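Local coordinates for thermostable monoacylglycerol lipase (PDB 4LHE), which probably hydrolyses monoacylglycerols to a free fatty acid and glycerol, as a heat-stable bacterial lipase of the alpha/beta hydrolase fold, at residues Tyr15-Gly28 with Trp83-Leu96. Residues are numbered along the deposited sequence; the frame is centred on the assembly and turned at random.
Sequences YAENGPVGVLLVHG and WLKQRCQTIFVTGL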
ATOM      1  N   TYR A  15       3.888  -5.369  14.882  1.00 28.69           N
ATOM      2  CA  TYR A  15       4.625  -4.253  15.465  1.00 28.52           C
ATOM      3  C   TYR A  15       5.961  -4.735  16.032  1.00 29.68           C
ATOM      4  O   TYR A  15       6.035  -5.821  16.617  1.00 29.96           O
ATOM      5  CB  TYR A  15       3.810  -3.593  16.587  1.00 29.49           C
ATOM      6  CG  TYR A  15       2.429  -3.140  16.157  1.00 29.63           C
ATOM      7  CD1 TYR A  15       2.205  -1.826  15.756  1.00 29.89           C
ATOM      8  CD2 TYR A  15       1.354  -4.026  16.146  1.00 29.88           C
ATOM      9  CE1 TYR A  15       0.950  -1.401  15.362  1.00 29.85           C
ATOM     10  CE2 TYR A  15       0.091  -3.609  15.748  1.00 31.16           C
ATOM     11  CZ  TYR A  15      -0.097  -2.295  15.352  1.00 30.70           C
ATOM     12  OH  TYR A  15      -1.345  -1.865  14.963  1.00 30.65           O
ATOM     13  N   ALA A  16       7.010  -3.931  15.859  1.00 28.91           N
ATOM     14  CA  ALA A  16       8.309  -4.238  16.457  1.00 29.53           C
ATOM     15  C   ALA A  16       9.081  -2.974  16.749  1.00 30.20           C
ATOM     16  O   ALA A  16       9.283  -2.135  15.856  1.00 29.89           O
ATOM     17  CB  ALA A  16       9.129  -5.173  15.576  1.00 29.26           C
ATOM     18  N   GLU A  17       9.519  -2.847  18.001  1.00 31.48           N
ATOM     19  CA  GLU A  17      10.253  -1.677  18.466  1.00 32.44           C
ATOM     20  C   GLU A  17      11.750  -1.796  18.664  1.00 32.23           C
ATOM     21  O   GLU A  17      12.215  -2.313  19.681  1.00 33.23           O
ATOM     22  CB  GLU A  17       9.791  -1.269  19.862  1.00 33.45           C
ATOM     23  CG  GLU A  17       8.309  -1.034  19.971  1.00 34.16           C
ATOM     24  CD  GLU A  17       7.978  -0.045  21.075  1.00 36.16           C
ATOM     25  OE1 GLU A  17       8.899   0.684  21.516  1.00 35.60           O
ATOM     26  OE2 GLU A  17       6.801   0.004  21.489  1.00 36.25           O
ATOM     27  N   ASN A  18      12.491  -1.321  17.675  1.00 31.55           N
ATOM     28  CA  ASN A  18      13.937  -1.389  17.699  1.00 32.17           C
ATOM     29  C   ASN A  18      14.822  -0.160  17.817  1.00 32.35           C
ATOM     30  O   ASN A  18      15.285   0.150  18.909  1.00 33.84           O
ATOM     31  CB  ASN A  18      14.310  -2.109  16.404  1.00 30.90           C
ATOM     32  CG  ASN A  18      13.855  -3.562  16.396  1.00 31.73           C
ATOM     33  OD1 ASN A  18      14.155  -4.324  17.322  1.00 32.35           O
ATOM     34  ND2 ASN A  18      13.119  -3.951  15.355  1.00 30.52           N
ATOM     35  N   GLY A  19      15.043   0.550  16.716  1.00 31.80           N
ATOM     36  CA  GLY A  19      15.878   1.737  16.752  1.00 32.29           C
ATOM     37  C   GLY A  19      14.948   2.885  16.432  1.00 32.20           C
ATOM     38  O   GLY A  19      13.760   2.682  16.158  1.00 31.83           O
ATOM     39  N   PRO A  20      15.498   4.107  16.427  1.00 32.35           N
ATOM     40  CA  PRO A  20      14.784   5.384  16.328  1.00 32.51           C
ATOM     41  C   PRO A  20      14.324   5.695  14.916  1.00 31.43           C
ATOM     42  O   PRO A  20      13.594   6.662  14.727  1.00 32.08           O
ATOM     43  CB  PRO A  20      15.842   6.392  16.765  1.00 33.97           C
ATOM     44  CG  PRO A  20      17.110   5.789  16.275  1.00 33.89           C
ATOM     45  CD  PRO A  20      16.952   4.310  16.545  1.00 33.88           C
ATOM     46  N   VAL A  21      14.741   4.897  13.937  1.00 31.17           N
ATOM     47  CA  VAL A  21      14.175   5.019  12.601  1.00 30.34           C
ATOM     48  C   VAL A  21      12.998   4.041  12.420  1.00 29.60           C
ATOM     49  O   VAL A  21      13.119   2.853  12.745  1.00 29.63           O
ATOM     50  CB  VAL A  21      15.223   4.771  11.520  1.00 30.93           C
ATOM     51  CG1 VAL A  21      14.592   4.970  10.151  1.00 29.89           C
ATOM     52  CG2 VAL A  21      16.387   5.736  11.695  1.00 32.12           C
ATOM     53  N   GLY A  22      11.876   4.536  11.900  1.00 28.77           N
ATOM     54  CA  GLY A  22      10.668   3.730  11.780  1.00 27.94           C
ATOM     55  C   GLY A  22      10.202   3.510  10.354  1.00 26.90           C
ATOM     56  O   GLY A  22      10.390   4.357   9.487  1.00 26.85           O
ATOM     57  N   VAL A  23       9.619   2.345  10.100  1.00 26.27           N
ATOM     58  CA  VAL A  23       8.993   2.098   8.814  1.00 25.20           C
ATOM     59  C   VAL A  23       7.522   1.709   9.002  1.00 24.29           C
ATOM     60  O   VAL A  23       7.206   0.731   9.693  1.00 24.34           O
ATOM     61  CB  VAL A  23       9.713   0.999   7.999  1.00 24.21           C
ATOM     62  CG1 VAL A  23       9.116   0.937   6.613  1.00 23.49           C
ATOM     63  CG2 VAL A  23      11.200   1.292   7.885  1.00 25.51           C
ATOM     64  N   LEU A  24       6.637   2.486   8.382  1.00 24.86           N
ATOM     65  CA  LEU A  24       5.208   2.165   8.318  1.00 24.33           C
ATOM     66  C   LEU A  24       4.975   1.412   7.008  1.00 23.37           C
ATOM     67  O   LEU A  24       5.372   1.905   5.939  1.00 23.20           O
ATOM     68  CB  LEU A  24       4.402   3.469   8.292  1.00 24.40           C
ATOM     69  CG  LEU A  24       2.884   3.358   8.251  1.00 24.90           C
ATOM     70  CD1 LEU A  24       2.413   2.726   9.507  1.00 25.45           C
ATOM     71  CD2 LEU A  24       2.234   4.738   8.074  1.00 25.39           C
ATOM     72  N   LEU A  25       4.346   0.235   7.072  1.00 23.10           N
ATOM     73  CA  LEU A  25       4.040  -0.525   5.847  1.00 23.39           C
ATOM     74  C   LEU A  25       2.533  -0.660   5.605  1.00 23.64           C
ATOM     75  O   LEU A  25       1.793  -1.103   6.487  1.00 25.17           O
ATOM     76  CB  LEU A  25       4.672  -1.914   5.900  1.00 22.88           C
ATOM     77  CG  LEU A  25       6.196  -1.982   6.025  1.00 22.65           C
ATOM     78  CD1 LEU A  25       6.610  -1.999   7.486  1.00 23.06           C
ATOM     79  CD2 LEU A  25       6.732  -3.223   5.319  1.00 22.03           C
ATOM     80  N   VAL A  26       2.080  -0.283   4.414  1.00 24.23           N
ATOM     81  CA  VAL A  26       0.648  -0.219   4.161  1.00 24.56           C
ATOM     82  C   VAL A  26       0.224  -1.221   3.097  1.00 24.11           C
ATOM     83  O   VAL A  26       0.617  -1.093   1.930  1.00 23.36           O
ATOM     84  CB  VAL A  26       0.209   1.198   3.763  1.00 24.34           C
ATOM     85  CG1 VAL A  26      -1.313   1.327   3.886  1.00 24.65           C
ATOM     86  CG2 VAL A  26       0.893   2.251   4.664  1.00 23.50           C
ATOM     87  N   HIS A  27      -0.587  -2.205   3.496  1.00 25.06           N
ATOM     88  CA  HIS A  27      -1.072  -3.224   2.556  1.00 26.01           C
ATOM     89  C   HIS A  27      -2.142  -2.643   1.639  1.00 26.60           C
ATOM     90  O   HIS A  27      -2.541  -1.485   1.813  1.00 26.56           O
ATOM     91  CB  HIS A  27      -1.551  -4.503   3.270  1.00 26.52           C
ATOM     92  CG  HIS A  27      -2.799  -4.342   4.101  1.00 28.28           C
ATOM     93  ND1 HIS A  27      -4.067  -4.402   3.558  1.00 29.55           N
ATOM     94  CD2 HIS A  27      -2.970  -4.190   5.434  1.00 28.27           C
ATOM     95  CE1 HIS A  27      -4.962  -4.273   4.524  1.00 30.12           C
ATOM     96  NE2 HIS A  27      -4.328  -4.145   5.673  1.00 29.16           N
ATOM     97  N   GLY A  28      -2.591  -3.429   0.657  1.00 27.45           N
ATOM     98  CA  GLY A  28      -3.480  -2.918  -0.374  1.00 28.63           C
ATOM     99  C   GLY A  28      -4.979  -3.119  -0.166  1.00 29.79           C
ATOM    100  O   GLY A  28      -5.414  -3.593   0.878  1.00 30.60           O
ATOM    101  N   TRP A  83       1.514   5.885  16.022  1.00 31.59           N
ATOM    102  CA  TRP A  83       2.250   4.905  16.827  1.00 31.69           C
ATOM    103  C   TRP A  83       3.745   5.039  16.592  1.00 31.94           C
ATOM    104  O   TRP A  83       4.538   5.015  17.540  1.00 33.32           O
ATOM    105  CB  TRP A  83       1.777   3.492  16.486  1.00 30.37           C
ATOM    106  CG  TRP A  83       2.396   2.413  17.321  1.00 30.00           C
ATOM    107  CD1 TRP A  83       1.953   1.952  18.522  1.00 30.36           C
ATOM    108  CD2 TRP A  83       3.569   1.658  17.005  1.00 30.19           C
ATOM    109  NE1 TRP A  83       2.780   0.959  18.977  1.00 30.41           N
ATOM    110  CE2 TRP A  83       3.781   0.756  18.064  1.00 30.32           C
ATOM    111  CE3 TRP A  83       4.466   1.657  15.924  1.00 29.79           C
ATOM    112  CZ2 TRP A  83       4.855  -0.146  18.080  1.00 30.49           C
ATOM    113  CZ3 TRP A  83       5.532   0.766  15.940  1.00 29.99           C
ATOM    114  CH2 TRP A  83       5.711  -0.130  17.013  1.00 29.95           C
ATOM    115  N   LEU A  84       4.138   5.184  15.330  1.00 31.21           N
ATOM    116  CA  LEU A  84       5.552   5.342  14.979  1.00 31.72           C
ATOM    117  C   LEU A  84       6.113   6.669  15.489  1.00 33.76           C
ATOM    118  O   LEU A  84       7.229   6.722  16.031  1.00 33.66           O
ATOM    119  CB  LEU A  84       5.734   5.307  13.461  1.00 31.37           C
ATOM    120  CG  LEU A  84       5.922   3.954  12.777  1.00 30.25           C
ATOM    121  CD1 LEU A  84       6.323   4.175  11.306  1.00 29.57           C
ATOM    122  CD2 LEU A  84       6.961   3.145  13.492  1.00 30.45           C
ATOM    123  N   LYS A  85       5.341   7.742  15.318  1.00 33.62           N
ATOM    124  CA  LYS A  85       5.820   9.073  15.703  1.00 35.47           C
ATOM    125  C   LYS A  85       6.107   9.180  17.206  1.00 36.50           C
ATOM    126  O   LYS A  85       6.983   9.949  17.631  1.00 37.80           O
ATOM    127  CB  LYS A  85       4.830  10.141  15.260  1.00 36.18           C
ATOM    128  CG  LYS A  85       5.497  11.339  14.630  1.00 37.52           C
ATOM    129  CD  LYS A  85       4.503  12.485  14.476  1.00 38.60           C
ATOM    130  CE  LYS A  85       5.171  13.712  13.876  1.00 40.50           C
ATOM    131  NZ  LYS A  85       4.286  14.910  13.968  1.00 42.68           N
ATOM    132  N   GLN A  86       5.400   8.388  18.009  1.00 35.84           N
ATOM    133  CA  GLN A  86       5.676   8.341  19.447  1.00 37.64           C
ATOM    134  C   GLN A  86       7.035   7.727  19.730  1.00 37.41           C
ATOM    135  O   GLN A  86       7.659   8.031  20.741  1.00 40.06           O
ATOM    136  CB  GLN A  86       4.608   7.525  20.186  1.00 37.27           C
ATOM    137  CG  GLN A  86       3.244   8.198  20.313  1.00 37.65           C
ATOM    138  CD  GLN A  86       2.206   7.294  20.969  1.00 38.16           C
ATOM    139  OE1 GLN A  86       1.816   6.255  20.412  1.00 36.61           O
ATOM    140  NE2 GLN A  86       1.757   7.683  22.158  1.00 40.27           N
ATOM    141  N   ARG A  87       7.496   6.867  18.831  1.00 36.00           N
ATOM    142  CA  ARG A  87       8.615   5.978  19.129  1.00 36.43           C
ATOM    143  C   ARG A  87       9.867   6.266  18.311  1.00 36.73           C
ATOM    144  O   ARG A  87      10.954   5.793  18.645  1.00 37.02           O
ATOM    145  CB  ARG A  87       8.179   4.518  18.924  1.00 36.02           C
ATOM    146  CG  ARG A  87       7.050   4.105  19.873  1.00 36.07           C
ATOM    147  CD  ARG A  87       6.422   2.762  19.531  1.00 34.46           C
ATOM    148  NE  ARG A  87       5.537   2.330  20.619  1.00 34.93           N
ATOM    149  CZ  ARG A  87       4.379   2.919  20.917  1.00 34.78           C
ATOM    150  NH1 ARG A  87       3.935   3.946  20.198  1.00 34.36           N
ATOM    151  NH2 ARG A  87       3.648   2.465  21.923  1.00 34.91           N
ATOM    152  N   CYS A  88       9.721   7.059  17.254  1.00 36.14           N
ATOM    153  CA  CYS A  88      10.806   7.248  16.293  1.00 36.03           C
ATOM    154  C   CYS A  88      10.955   8.708  15.947  1.00 36.57           C
ATOM    155  O   CYS A  88       9.987   9.459  16.003  1.00 36.81           O
ATOM    156  CB  CYS A  88      10.509   6.472  15.012  1.00 34.99           C
ATOM    157  SG  CYS A  88      10.319   4.690  15.258  1.00 33.89           S
ATOM    158  N   GLN A  89      12.164   9.113  15.576  1.00 37.29           N
ATOM    159  CA  GLN A  89      12.360  10.497  15.167  1.00 38.17           C
ATOM    160  C   GLN A  89      12.580  10.621  13.672  1.00 37.68           C
ATOM    161  O   GLN A  89      12.746  11.724  13.153  1.00 39.14           O
ATOM    162  CB  GLN A  89      13.497  11.152  15.954  1.00 40.33           C
ATOM    163  CG  GLN A  89      14.655  10.256  16.212  1.00 41.20           C
ATOM    164  CD  GLN A  89      14.835  10.015  17.692  1.00 42.87           C
ATOM    165  OE1 GLN A  89      13.876  10.099  18.467  1.00 43.72           O
ATOM    166  NE2 GLN A  89      16.070   9.723  18.099  1.00 43.25           N
ATOM    167  N   THR A  90      12.561   9.483  12.984  1.00 36.04           N
ATOM    168  CA  THR A  90      12.628   9.450  11.529  1.00 35.70           C
ATOM    169  C   THR A  90      11.570   8.451  11.061  1.00 34.28           C
ATOM    170  O   THR A  90      11.449   7.348  11.618  1.00 33.46           O
ATOM    171  CB  THR A  90      14.021   8.982  11.064  1.00 36.12           C
ATOM    172  OG1 THR A  90      15.036   9.770  11.708  1.00 38.41           O
ATOM    173  CG2 THR A  90      14.171   9.100   9.549  1.00 35.91           C
ATOM    174  N   ILE A  91      10.786   8.824  10.056  1.00 33.19           N
ATOM    175  CA  ILE A  91       9.728   7.930   9.603  1.00 31.42           C
ATOM    176  C   ILE A  91       9.776   7.769   8.090  1.00 30.83           C
ATOM    177  O   ILE A  91       9.852   8.760   7.356  1.00 31.25           O
ATOM    178  CB  ILE A  91       8.353   8.447  10.053  1.00 32.56           C
ATOM    179  CG1 ILE A  91       8.193   8.271  11.573  1.00 32.95           C
ATOM    180  CG2 ILE A  91       7.264   7.736   9.325  1.00 30.78           C
ATOM    181  CD1 ILE A  91       6.882   8.789  12.122  1.00 33.53           C
ATOM    182  N   PHE A  92       9.771   6.519   7.630  1.00 28.77           N
ATOM    183  CA  PHE A  92       9.570   6.229   6.218  1.00 28.44           C
ATOM    184  C   PHE A  92       8.270   5.477   6.034  1.00 27.42           C
ATOM    185  O   PHE A  92       7.851   4.735   6.931  1.00 27.45           O
ATOM    186  CB  PHE A  92      10.688   5.331   5.711  1.00 27.38           C
ATOM    187  CG  PHE A  92      12.023   5.971   5.744  1.00 28.95           C
ATOM    188  CD1 PHE A  92      12.341   6.978   4.841  1.00 28.82           C
ATOM    189  CD2 PHE A  92      12.979   5.547   6.663  1.00 28.43           C
ATOM    190  CE1 PHE A  92      13.608   7.576   4.866  1.00 30.08           C
ATOM    191  CE2 PHE A  92      14.230   6.132   6.689  1.00 30.42           C
ATOM    192  CZ  PHE A  92      14.544   7.149   5.793  1.00 30.70           C
ATOM    193  N   VAL A  93       7.643   5.646   4.874  1.00 26.99           N
ATOM    194  CA  VAL A  93       6.391   4.953   4.591  1.00 26.48           C
ATOM    195  C   VAL A  93       6.542   4.170   3.277  1.00 26.12           C
ATOM    196  O   VAL A  93       7.159   4.658   2.329  1.00 26.10           O
ATOM    197  CB  VAL A  93       5.196   5.941   4.550  1.00 28.04           C
ATOM    198  CG1 VAL A  93       3.858   5.192   4.455  1.00 27.99           C
ATOM    199  CG2 VAL A  93       5.220   6.863   5.811  1.00 28.43           C
ATOM    200  N   THR A  94       6.030   2.938   3.262  1.00 25.56           N
ATOM    201  CA  THR A  94       6.015   2.113   2.056  1.00 25.45           C
ATOM    202  C   THR A  94       4.682   1.365   1.984  1.00 26.15           C
ATOM    203  O   THR A  94       4.035   1.090   3.003  1.00 26.41           O
ATOM    204  CB  THR A  94       7.197   1.125   2.005  1.00 23.48           C
ATOM    205  OG1 THR A  94       7.184   0.416   0.757  1.00 23.77           O
ATOM    206  CG2 THR A  94       7.129   0.100   3.157  1.00 22.93           C
ATOM    207  N   GLY A  95       4.229   1.057   0.781  1.00 26.34           N
ATOM    208  CA  GLY A  95       2.974   0.342   0.689  1.00 27.80           C
ATOM    209  C   GLY A  95       2.733  -0.194  -0.694  1.00 28.67           C
ATOM    210  O   GLY A  95       3.272   0.335  -1.664  1.00 27.72           O
ATOM    211  N   LEU A  96       1.905  -1.230  -0.773  1.00 29.13           N
ATOM    212  CA  LEU A  96       1.589  -1.881  -2.035  1.00 29.33           C
ATOM    213  C   LEU A  96       0.251  -1.417  -2.616  1.00 31.27           C
ATOM    214  O   LEU A  96      -0.767  -1.416  -1.923  1.00 30.33           O
ATOM    215  CB  LEU A  96       1.547  -3.393  -1.821  1.00 29.62           C
ATOM    216  CG  LEU A  96       1.092  -4.231  -3.009  1.00 30.87           C
ATOM    217  CD1 LEU A  96       2.113  -4.141  -4.148  1.00 30.22           C
ATOM    218  CD2 LEU A  96       0.892  -5.673  -2.553  1.00 30.30           C
TER
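Glu17 and Arg87 form a salt bridge: Arg87 NE donates a hydrogen bond to Glu17 OE2, 2.8 Å away, from above the carboxylate plane. Arg87 NH1 bonds to Trp83 O and Gln86 OE1, fixing the guanidinium's turn. With an alanine here, the Glu17 carboxylate is likely to lose its charged mate, and Trp83 the packing on one face.

Trp83 CG, anti to the backbone N (chi1 -176°), carries the indole out to Tyr15. Tyr15 CD1 lies over its centre, 3.8 Å from Trp83 CE2, edge to face with planes at 61°. Arg87 CD packs on the opposite face, and the guanidinium face lies over Trp83 NE1.

Apolar contacts follow the two sides of the sheet. Leu84 CD1 packs 3.6 Å from Leu24 CB, and Cys88 SG lies 3.6 Å from Gly22 CA, where a side chain would clash. On the other side Val21 CG1 meets the Phe92 ring edge at 3.7 Å.

Backbone bonds pair strand 21-26 with strand 90-96 in parallel, from Gly22 N to Thr90 O through Leu96 N to Val26 O. These are neighbouring central strands of the alpha/beta hydrolase sheet; strand 90-96 leads into a GxSxG sequence, consistent with the nucleophile elbow.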